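Local coordinates for protein ultraspiracle (PDB 1HG4) that acts as a nuclear hormone receptor and transcription factor, its ligand-binding domain locked in an inactive conformation with a two-chain phospholipid bound, at residues C53-K58 against L135-S140; R68-F73 against L181-L186; E213-E218 against D223-Q228. All coordinates share one frame; numbering follows the deposited sequence.

In the fold
The three contacts belong to the mainly helical ligand-binding domain, but only interaction 1 reaches the lipid: Val56, Leu135 and Leu137 line the LPP pocket. Interaction 2, between residues 68-73 and 181-186, lies on the opposite side of the chain's centre, with its own centre about 21 Å from that of interaction 1. Helix 46-68 connects the two, since it carries residues 53-58 and ends at the loop that packs in interaction 2. Interaction 3, at residues 213-218 and 223-228, is more peripheral, centred about 23 Å from the middle of the chain. It approaches interaction 2 to about 6 Å between nearest atoms without touching, yet stays about 19 Å from interaction 1.

Interaction 1. Residues C53-K58 against L135-S140; sequences CQVVNK and LFLNQS. With LPP (2-(hexadecanoyloxy)-1-[(phosphonooxy)methyl]ethyl hexadecanoate), chain G.
The carboxamide of Asn138 is the flat group that meets helix 46-68. Val55 CG1 approaches it obliquely, at the oxygen end, 4.3 Å from Asn138 OD1, a loose contact of methyl and oxygen without a hydrogen bond. The other end of the amide turns back on its own backbone, where Asn138 ND2 makes a weak, strongly bent bond of 2.9 Å (118°) to Leu137 O. The same carbonyl oxygen also accepts a hydrogen bond from Gln59 NE2, one turn further along the helix.

The apolar heart of the contact is Val55 against Leu137, whose side chains cross obliquely with Val55 CG1 3.9 Å from Leu137 CD2. Val55 CG1 stands opposite the backbone nitrogen (chi1 164°) and is the branch that points at the loop. Leu137 serves two partners at once: while CD2 meets the valine, its CG lies 3.9 Å from LPP C44, the terminal methyl of one acyl chain. From the helix side Val56 CG2 approaches that methyl to 4.0 Å, and further back along the chain Leu135 CD2 touches LPP C38 at 3.7 Å. The lipid tail thus ends between helix and loop. An alanine in place of Leu137 would probably leave Val55 CG1 without its partner and the end of the acyl chain freer to move.

Leu135 belongs to strand 134-136, which pairs antiparallel with strand 142-144 through a backbone bond to Tyr143, and its side chain packs on Phe157, Ile160 and Leu161 of helix 154-171. Val56 rests on Leu93 of helix 78-100, so that two further helices border this joint between helix 46-68 and the loop that links the two strands.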
loop_
_atom_site.group_PDB
_atom_site.type_symbol
_atom_site.label_atom_id
_atom_site.label_comp_id
_atom_site.label_asym_id
_atom_site.label_seq_id
_atom_site.Cartn_x
_atom_site.Cartn_y
_atom_site.Cartn_z
ATOM N N CYS A 53 36.255 15.470 5.336
ATOM C CA CYS A 53 35.668 15.094 4.054
ATOM C C CYS A 53 35.977 13.636 3.722
ATOM O O CYS A 53 35.097 12.886 3.313
ATOM C CB CYS A 53 36.196 16.002 2.930
ATOM S SG CYS A 53 35.560 17.715 2.877
ATOM N N GLN A 54 37.224 13.228 3.905
ATOM C CA GLN A 54 37.604 11.849 3.612
ATOM C C GLN A 54 36.831 10.846 4.467
ATOM O O GLN A 54 36.446 9.783 3.983
ATOM C CB GLN A 54 39.110 11.653 3.813
ATOM C CG GLN A 54 39.691 10.551 2.930
ATOM C CD GLN A 54 41.200 10.397 3.074
ATOM O OE1 GLN A 54 41.947 11.387 3.102
ATOM N NE2 GLN A 54 41.660 9.146 3.149
ATOM N N VAL A 55 36.616 11.181 5.737
ATOM C CA VAL A 55 35.862 10.314 6.637
ATOM C C VAL A 55 34.430 10.122 6.120
ATOM O O VAL A 55 33.959 8.994 5.961
ATOM C CB VAL A 55 35.798 10.905 8.061
ATOM C CG1 VAL A 55 34.707 10.210 8.871
ATOM C CG2 VAL A 55 37.144 10.732 8.759
ATOM N N VAL A 56 33.747 11.229 5.843
ATOM C CA VAL A 56 32.387 11.164 5.347
ATOM C C VAL A 56 32.299 10.449 4.002
ATOM O O VAL A 56 31.379 9.664 3.792
ATOM C CB VAL A 56 31.787 12.578 5.222
ATOM C CG1 VAL A 56 30.369 12.508 4.704
ATOM C CG2 VAL A 56 31.798 13.254 6.576
ATOM N N ASN A 57 33.249 10.700 3.096
ATOM C CA ASN A 57 33.212 10.049 1.786
ATOM C C ASN A 57 33.337 8.526 1.893
ATOM O O ASN A 57 32.813 7.799 1.049
ATOM C CB ASN A 57 34.309 10.602 0.854
ATOM C CG ASN A 57 34.042 12.050 0.406
ATOM O OD1 ASN A 57 32.904 12.471 0.260
ATOM N ND2 ASN A 57 35.113 12.804 0.173
ATOM N N LYS A 58 34.029 8.049 2.927
ATOM C CA LYS A 58 34.177 6.610 3.133
ATOM C C LYS A 58 32.881 6.031 3.714
ATOM O O LYS A 58 32.461 4.929 3.364
ATOM C CB LYS A 58 35.349 6.306 4.072
ATOM C CG LYS A 58 36.707 6.614 3.468
ATOM C CD LYS A 58 37.866 6.165 4.360
ATOM C CE LYS A 58 39.207 6.530 3.710
ATOM N NZ LYS A 58 40.409 6.056 4.475
ATOM N N LEU A 135 32.061 14.812 20.214
ATOM C CA LEU A 135 31.208 14.263 19.173
ATOM C C LEU A 135 32.065 13.311 18.355
ATOM O O LEU A 135 33.058 13.723 17.759
ATOM C CB LEU A 135 30.673 15.392 18.285
ATOM C CG LEU A 135 29.612 15.082 17.231
ATOM C CD1 LEU A 135 28.368 14.546 17.898
ATOM C CD2 LEU A 135 29.260 16.347 16.484
ATOM N N PHE A 136 31.687 12.037 18.338
ATOM C CA PHE A 136 32.430 11.026 17.587
ATOM C C PHE A 136 31.831 10.723 16.218
ATOM O O PHE A 136 30.615 10.639 16.066
ATOM C CB PHE A 136 32.503 9.711 18.366
ATOM C CG PHE A 136 33.409 9.749 19.561
ATOM C CD1 PHE A 136 33.046 10.436 20.707
ATOM C CD2 PHE A 136 34.628 9.081 19.538
ATOM C CE1 PHE A 136 33.888 10.460 21.814
ATOM C CE2 PHE A 136 35.478 9.100 20.638
ATOM C CZ PHE A 136 35.108 9.788 21.777
ATOM N N LEU A 137 32.700 10.549 15.227
ATOM C CA LEU A 137 32.276 10.212 13.876
ATOM C C LEU A 137 32.570 8.733 13.675
ATOM O O LEU A 137 31.927 8.056 12.871
ATOM C CB LEU A 137 33.047 11.036 12.839
ATOM C CG LEU A 137 32.498 12.417 12.466
ATOM C CD1 LEU A 137 32.550 13.350 13.653
ATOM C CD2 LEU A 137 33.303 12.974 11.316
ATOM N N ASN A 138 33.557 8.254 14.430
ATOM C CA ASN A 138 34.030 6.869 14.405
ATOM C C ASN A 138 34.325 6.538 15.850
ATOM O O ASN A 138 33.835 7.201 16.759
ATOM C CB ASN A 138 35.373 6.766 13.683
ATOM C CG ASN A 138 35.250 6.834 12.190
ATOM O OD1 ASN A 138 36.231 7.094 11.494
ATOM N ND2 ASN A 138 34.051 6.576 11.677
ATOM N N GLN A 139 35.215 5.569 16.048
ATOM C CA GLN A 139 35.634 5.197 17.391
ATOM C C GLN A 139 36.971 5.883 17.675
ATOM O O GLN A 139 37.377 6.005 18.825
ATOM C CB GLN A 139 35.799 3.679 17.507
ATOM N N SER A 140 37.631 6.360 16.619
ATOM C CA SER A 140 38.945 7.009 16.735
ATOM C C SER A 140 39.099 8.369 16.023
ATOM O O SER A 140 40.212 8.783 15.697
ATOM C CB SER A 140 39.993 6.064 16.186
ATOM O OG SER A 140 39.617 5.689 14.875
HETATM P P1 LPP G . 38.031 31.896 11.458
HETATM O O2 LPP G . 37.939 31.879 13.079
HETATM O O3 LPP G . 39.347 32.785 11.126
HETATM O O4 LPP G . 36.591 32.508 10.726
HETATM O O5 LPP G . 38.394 30.374 10.974
HETATM C C6 LPP G . 37.971 29.323 11.814
HETATM C C7 LPP G . 37.927 28.013 11.035
HETATM C C8 LPP G . 38.177 26.854 12.006
HETATM O O9 LPP G . 36.632 27.868 10.474
HETATM O O27 LPP G . 37.924 25.623 11.379
HETATM C C11 LPP G . 36.642 27.579 9.129
HETATM O O10 LPP G . 37.558 27.813 8.344
HETATM C C12 LPP G . 35.323 26.924 8.742
HETATM C C13 LPP G . 35.505 25.411 8.765
HETATM C C14 LPP G . 34.523 24.748 7.817
HETATM C C15 LPP G . 33.510 23.974 8.631
HETATM C C16 LPP G . 33.163 22.681 7.919
HETATM C C17 LPP G . 32.427 21.776 8.891
HETATM C C18 LPP G . 31.302 21.068 8.161
HETATM C C19 LPP G . 29.971 21.525 8.740
HETATM C C20 LPP G . 29.328 20.365 9.490
HETATM C C21 LPP G . 27.943 20.070 8.914
HETATM C C22 LPP G . 28.063 19.170 7.687
HETATM C C23 LPP G . 27.829 17.721 8.070
HETATM C C24 LPP G . 28.247 16.846 6.895
HETATM C C25 LPP G . 27.976 15.380 7.208
HETATM C C26 LPP G . 26.689 14.927 6.528
HETATM C C29 LPP G . 38.267 24.583 12.172
HETATM O O28 LPP G . 38.527 24.639 13.367
HETATM C C30 LPP G . 38.283 23.318 11.316
HETATM C C31 LPP G . 37.944 22.091 12.168
HETATM C C32 LPP G . 36.591 21.516 11.756
HETATM C C33 LPP G . 35.662 21.470 12.971
HETATM C C34 LPP G . 34.331 20.846 12.578
HETATM C C35 LPP G . 33.479 20.617 13.821
HETATM C C36 LPP G . 32.548 19.437 13.596
HETATM C C37 LPP G . 31.115 19.933 13.435
HETATM C C38 LPP G . 30.135 18.925 14.033
HETATM C C39 LPP G . 29.347 18.241 12.922
HETATM C C40 LPP G . 29.926 16.855 12.677
HETATM C C41 LPP G . 28.918 15.986 11.957
HETATM C C42 LPP G . 29.673 15.062 11.022
HETATM C C43 LPP G . 28.782 13.893 10.623
HETATM C C44 LPP G . 29.604 12.853 9.859
#

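Interaction 2. Residues R68-F73 against L181-L186; sequences RMMPHF and LKAIIL
Leu186, Met70 and Phe73 bury the most surface here, with Leu186, at the C-terminal end of helix 175-186, in the middle. Its two methyls divide the work: CD2 lies 4.0 Å from Met70 CG, and CD1 lies 4.2 Å from Phe73 CE1. CG stands opposite the backbone nitrogen (chi1 -179°), which carries the forked end out towards the loop after helix 46-68.

Met70 runs past Leu186 in the opposite direction. Its chain bends at both chi2 (-71°) and chi3 (-87°), and the thioether tip continues to the previous turn of the helix, where Met70 CE settles 3.6 Å from Ala183 CB. The small alanine lets the methyl come close to the helix itself, 4.1 Å from Ala183 CA. Phe73 sits beside Met70 because the loop turns tightly between them, a turn closed by the backbone bond from Phe73 N to Met70 O (3.2 Å).

Ile14 of helix 11-24 and Tyr187 also touch Met70, whereas Phe73 packs on Gln81 and Leu84 of helix 78-100; Tyr187 OH, in addition, hydrogen-bonds to Pro71 O. Between residues 68-73 and 181-186 there is no hydrogen bond. All four touching residues are buried, and their carbon-to-carbon contacts imply a joint held by close fit and the exclusion of water.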
loop_
_atom_site.group_PDB
_atom_site.type_symbol
_atom_site.label_atom_id
_atom_site.label_comp_id
_atom_site.label_asym_id
_atom_site.label_seq_id
_atom_site.Cartn_x
_atom_site.Cartn_y
_atom_site.Cartn_z
ATOM N N ARG A 68 22.655 -1.791 -0.563
ATOM C CA ARG A 68 22.693 -2.841 -1.562
ATOM C C ARG A 68 22.370 -4.219 -0.973
ATOM O O ARG A 68 21.794 -5.071 -1.651
ATOM C CB ARG A 68 24.067 -2.867 -2.232
ATOM C CG ARG A 68 24.305 -4.107 -3.053
ATOM C CD ARG A 68 24.792 -3.774 -4.426
ATOM N NE ARG A 68 26.115 -3.161 -4.446
ATOM C CZ ARG A 68 26.605 -2.561 -5.524
ATOM N NH1 ARG A 68 25.873 -2.512 -6.628
ATOM N NH2 ARG A 68 27.805 -1.999 -5.500
ATOM N N MET A 69 22.748 -4.425 0.286
ATOM C CA MET A 69 22.515 -5.691 0.970
ATOM C C MET A 69 21.245 -5.691 1.802
ATOM O O MET A 69 20.938 -6.682 2.456
ATOM C CB MET A 69 23.702 -6.045 1.881
ATOM C CG MET A 69 24.966 -6.444 1.132
ATOM S SD MET A 69 26.302 -6.910 2.238
ATOM C CE MET A 69 26.958 -5.237 2.631
ATOM N N MET A 70 20.516 -4.581 1.796
ATOM C CA MET A 70 19.278 -4.512 2.567
ATOM C C MET A 70 18.172 -5.238 1.817
ATOM O O MET A 70 18.085 -5.158 0.587
ATOM C CB MET A 70 18.883 -3.059 2.842
ATOM C CG MET A 70 19.657 -2.412 3.991
ATOM S SD MET A 70 19.232 -3.044 5.680
ATOM C CE MET A 70 17.849 -2.000 6.098
ATOM N N PRO A 71 17.320 -5.976 2.549
ATOM C CA PRO A 71 16.206 -6.737 1.959
ATOM C C PRO A 71 15.371 -5.925 0.973
ATOM O O PRO A 71 14.885 -4.840 1.315
ATOM C CB PRO A 71 15.388 -7.166 3.183
ATOM C CG PRO A 71 16.427 -7.315 4.251
ATOM C CD PRO A 71 17.316 -6.092 4.022
ATOM N N HIS A 72 15.240 -6.455 -0.248
ATOM C CA HIS A 72 14.452 -5.846 -1.334
ATOM C C HIS A 72 14.990 -4.591 -2.016
ATOM O O HIS A 72 14.569 -4.281 -3.139
ATOM C CB HIS A 72 13.019 -5.560 -0.855
ATOM C CG HIS A 72 12.244 -6.796 -0.529
ATOM N ND1 HIS A 72 11.427 -7.426 -1.442
ATOM C CD2 HIS A 72 12.219 -7.562 0.590
ATOM C CE1 HIS A 72 10.933 -8.525 -0.901
ATOM N NE2 HIS A 72 11.399 -8.632 0.330
ATOM N N PHE A 73 15.907 -3.879 -1.359
ATOM C CA PHE A 73 16.469 -2.646 -1.911
ATOM C C PHE A 73 16.909 -2.751 -3.369
ATOM O O PHE A 73 16.479 -1.961 -4.209
ATOM C CB PHE A 73 17.661 -2.176 -1.082
ATOM C CG PHE A 73 18.146 -0.799 -1.451
ATOM C CD1 PHE A 73 17.426 0.332 -1.075
ATOM C CD2 PHE A 73 19.313 -0.629 -2.184
ATOM C CE1 PHE A 73 17.860 1.605 -1.422
ATOM C CE2 PHE A 73 19.752 0.648 -2.535
ATOM C CZ PHE A 73 19.029 1.759 -2.156
ATOM N N LEU A 181 15.722 1.801 13.534
ATOM C CA LEU A 181 15.451 3.204 13.224
ATOM C C LEU A 181 16.080 3.614 11.885
ATOM O O LEU A 181 15.462 4.326 11.079
ATOM C CB LEU A 181 15.964 4.108 14.345
ATOM C CG LEU A 181 15.204 3.999 15.678
ATOM C CD1 LEU A 181 15.813 4.974 16.693
ATOM C CD2 LEU A 181 13.723 4.331 15.465
ATOM N N LYS A 182 17.298 3.151 11.638
ATOM C CA LYS A 182 17.975 3.497 10.405
ATOM C C LYS A 182 17.291 2.898 9.184
ATOM O O LYS A 182 17.240 3.513 8.114
ATOM C CB LYS A 182 19.439 3.057 10.486
ATOM C CG LYS A 182 20.205 3.787 11.581
ATOM C CD LYS A 182 21.710 3.703 11.387
ATOM C CE LYS A 182 22.228 2.292 11.565
ATOM N NZ LYS A 182 23.711 2.243 11.418
ATOM N N ALA A 183 16.753 1.695 9.338
ATOM C CA ALA A 183 16.061 1.077 8.224
ATOM C C ALA A 183 14.755 1.853 7.978
ATOM O O ALA A 183 14.407 2.144 6.818
ATOM C CB ALA A 183 15.774 -0.411 8.528
ATOM N N ILE A 184 14.039 2.203 9.050
ATOM C CA ILE A 184 12.785 2.949 8.889
ATOM C C ILE A 184 13.084 4.182 8.029
ATOM O O ILE A 184 12.289 4.552 7.153
ATOM C CB ILE A 184 12.191 3.383 10.279
ATOM C CG1 ILE A 184 11.645 2.167 11.003
ATOM C CG2 ILE A 184 11.080 4.428 10.121
ATOM C CD1 ILE A 184 11.545 2.363 12.470
ATOM N N ILE A 185 14.246 4.794 8.273
ATOM C CA ILE A 185 14.675 5.978 7.544
ATOM C C ILE A 185 14.913 5.664 6.081
ATOM O O ILE A 185 14.388 6.351 5.199
ATOM C CB ILE A 185 15.970 6.567 8.152
ATOM C CG1 ILE A 185 15.683 7.093 9.558
ATOM C CG2 ILE A 185 16.510 7.681 7.279
ATOM C CD1 ILE A 185 16.924 7.499 10.315
ATOM N N LEU A 186 15.711 4.637 5.820
ATOM C CA LEU A 186 16.013 4.229 4.445
ATOM C C LEU A 186 14.747 3.972 3.631
ATOM O O LEU A 186 14.574 4.543 2.559
ATOM C CB LEU A 186 16.871 2.955 4.435
ATOM C CG LEU A 186 17.276 2.442 3.047
ATOM C CD1 LEU A 186 18.167 3.472 2.353
ATOM C CD2 LEU A 186 18.016 1.118 3.180
#

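Interaction 3. Residues E213-E218 against D223-Q228; sequences EHCRLE and DGRFAQ
Cys215 lays its SG against the first turn of helix 225-250, where it meets the middle of the Arg225 chain and the base of Phe226. It lies 4.0 Å from Arg225 CD on one of them and 4.2 Å from Phe226 CB on the other, with Phe226 CA also at 4.0 Å. The cysteine sulfur stands beside its own backbone nitrogen (chi1 -79°), and this rotation carries it across to the second helix.

Arg225 and Phe226 diverge from this point. The arginine stretches out from CG to NE, so that the sulfur lies at the edge of the guanidinium, near its plane. Its charged end is held elsewhere, by a salt bridge from NH2 to Glu177 and a hydrogen bond from NH1 to Leu171 O. The phenyl ring of Phe226 instead folds back along helix 197-218 onto Leu211 and Asp212, and is also packed by Asp79 of the second subunit.

A short connection turns the chain from helix 197-218 into helix 225-250, and the contact packs the end of one on the start of the next, as successive helices do in the layered helical fold of nuclear receptor ligand-binding domains.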
loop_
_atom_site.group_PDB
_atom_site.type_symbol
_atom_site.label_atom_id
_atom_site.label_comp_id
_atom_site.label_asym_id
_atom_site.label_seq_id
_atom_site.Cartn_x
_atom_site.Cartn_y
_atom_site.Cartn_z
ATOM N N GLU A 213 8.454 -6.061 18.218
ATOM C CA GLU A 213 8.732 -7.365 18.812
ATOM C C GLU A 213 9.926 -7.280 19.754
ATOM O O GLU A 213 9.893 -7.808 20.865
ATOM C CB GLU A 213 9.012 -8.391 17.722
ATOM C CG GLU A 213 9.319 -9.781 18.248
ATOM C CD GLU A 213 9.609 -10.781 17.136
ATOM O OE1 GLU A 213 10.477 -10.496 16.281
ATOM O OE2 GLU A 213 8.976 -11.856 17.117
ATOM N N HIS A 214 10.978 -6.612 19.302
ATOM C CA HIS A 214 12.162 -6.450 20.122
ATOM C C HIS A 214 11.758 -5.723 21.410
ATOM O O HIS A 214 12.209 -6.064 22.494
ATOM C CB HIS A 214 13.215 -5.635 19.370
ATOM C CG HIS A 214 14.481 -5.453 20.139
ATOM N ND1 HIS A 214 15.409 -6.461 20.288
ATOM C CD2 HIS A 214 14.945 -4.401 20.852
ATOM C CE1 HIS A 214 16.391 -6.037 21.064
ATOM N NE2 HIS A 214 16.133 -4.790 21.420
ATOM N N CYS A 215 10.908 -4.710 21.274
ATOM C CA CYS A 215 10.428 -3.955 22.420
ATOM C C CYS A 215 9.649 -4.865 23.357
ATOM O O CYS A 215 9.882 -4.870 24.577
ATOM C CB CYS A 215 9.519 -2.821 21.960
ATOM S SG CYS A 215 10.410 -1.381 21.341
ATOM N N ARG A 216 8.724 -5.629 22.776
ATOM C CA ARG A 216 7.896 -6.553 23.532
ATOM C C ARG A 216 8.750 -7.578 24.258
ATOM O O ARG A 216 8.574 -7.825 25.445
ATOM C CB ARG A 216 6.937 -7.292 22.601
ATOM C CG ARG A 216 6.036 -6.398 21.783
ATOM C CD ARG A 216 4.967 -5.771 22.633
ATOM N NE ARG A 216 3.643 -6.290 22.299
ATOM C CZ ARG A 216 3.258 -7.550 22.474
ATOM N NH1 ARG A 216 4.101 -8.444 22.986
ATOM N NH2 ARG A 216 2.023 -7.915 22.151
ATOM N N LEU A 217 9.673 -8.179 23.526
ATOM C CA LEU A 217 10.549 -9.202 24.071
ATOM C C LEU A 217 11.533 -8.721 25.115
ATOM O O LEU A 217 11.667 -9.341 26.165
ATOM C CB LEU A 217 11.319 -9.866 22.936
ATOM C CG LEU A 217 10.752 -11.163 22.359
ATOM C CD1 LEU A 217 9.225 -11.225 22.508
ATOM C CD2 LEU A 217 11.183 -11.266 20.899
ATOM N N GLU A 218 12.222 -7.621 24.834
ATOM C CA GLU A 218 13.232 -7.102 25.753
ATOM C C GLU A 218 12.800 -6.039 26.749
ATOM O O GLU A 218 13.463 -5.846 27.764
ATOM C CB GLU A 218 14.435 -6.580 24.956
ATOM C CG GLU A 218 15.121 -7.671 24.153
ATOM C CD GLU A 218 15.633 -8.791 25.043
ATOM O OE1 GLU A 218 16.189 -8.486 26.128
ATOM O OE2 GLU A 218 15.483 -9.974 24.658
ATOM N N ASP A 223 5.142 -0.131 27.720
ATOM C CA ASP A 223 4.483 -0.297 26.432
ATOM C C ASP A 223 4.590 0.977 25.610
ATOM O O ASP A 223 4.191 1.014 24.454
ATOM C CB ASP A 223 3.008 -0.666 26.631
ATOM C CG ASP A 223 2.321 0.207 27.654
ATOM O OD1 ASP A 223 2.020 1.382 27.341
ATOM O OD2 ASP A 223 2.092 -0.288 28.778
ATOM N N GLY A 224 5.135 2.023 26.216
ATOM C CA GLY A 224 5.281 3.275 25.513
ATOM C C GLY A 224 6.645 3.432 24.875
ATOM O O GLY A 224 6.915 4.444 24.228
ATOM N N ARG A 225 7.501 2.429 25.035
ATOM C CA ARG A 225 8.846 2.490 24.482
ATOM C C ARG A 225 8.869 2.663 22.966
ATOM O O ARG A 225 9.514 3.571 22.453
ATOM C CB ARG A 225 9.646 1.237 24.858
ATOM C CG ARG A 225 11.135 1.353 24.551
ATOM C CD ARG A 225 11.872 0.031 24.782
ATOM N NE ARG A 225 13.298 0.105 24.452
ATOM C CZ ARG A 225 14.182 0.844 25.118
ATOM N NH1 ARG A 225 13.793 1.569 26.154
ATOM N NH2 ARG A 225 15.454 0.873 24.751
ATOM N N PHE A 226 8.173 1.783 22.257
ATOM C CA PHE A 226 8.114 1.818 20.796
ATOM C C PHE A 226 7.854 3.236 20.261
ATOM O O PHE A 226 8.583 3.725 19.398
ATOM C CB PHE A 226 7.017 0.858 20.314
ATOM C CG PHE A 226 6.824 0.837 18.820
ATOM C CD1 PHE A 226 7.667 0.084 18.004
ATOM C CD2 PHE A 226 5.789 1.556 18.229
ATOM C CE1 PHE A 226 7.485 0.046 16.621
ATOM C CE2 PHE A 226 5.601 1.525 16.852
ATOM C CZ PHE A 226 6.452 0.766 16.045
ATOM N N ALA A 227 6.825 3.899 20.787
ATOM C CA ALA A 227 6.473 5.237 20.346
ATOM C C ALA A 227 7.567 6.232 20.685
ATOM O O ALA A 227 7.886 7.099 19.882
ATOM C CB ALA A 227 5.146 5.682 20.981
ATOM N N GLN A 228 8.127 6.118 21.885
ATOM C CA GLN A 228 9.196 7.015 22.295
ATOM C C GLN A 228 10.407 6.907 21.377
ATOM O O GLN A 228 11.004 7.922 21.011
ATOM C CB GLN A 228 9.632 6.718 23.729
#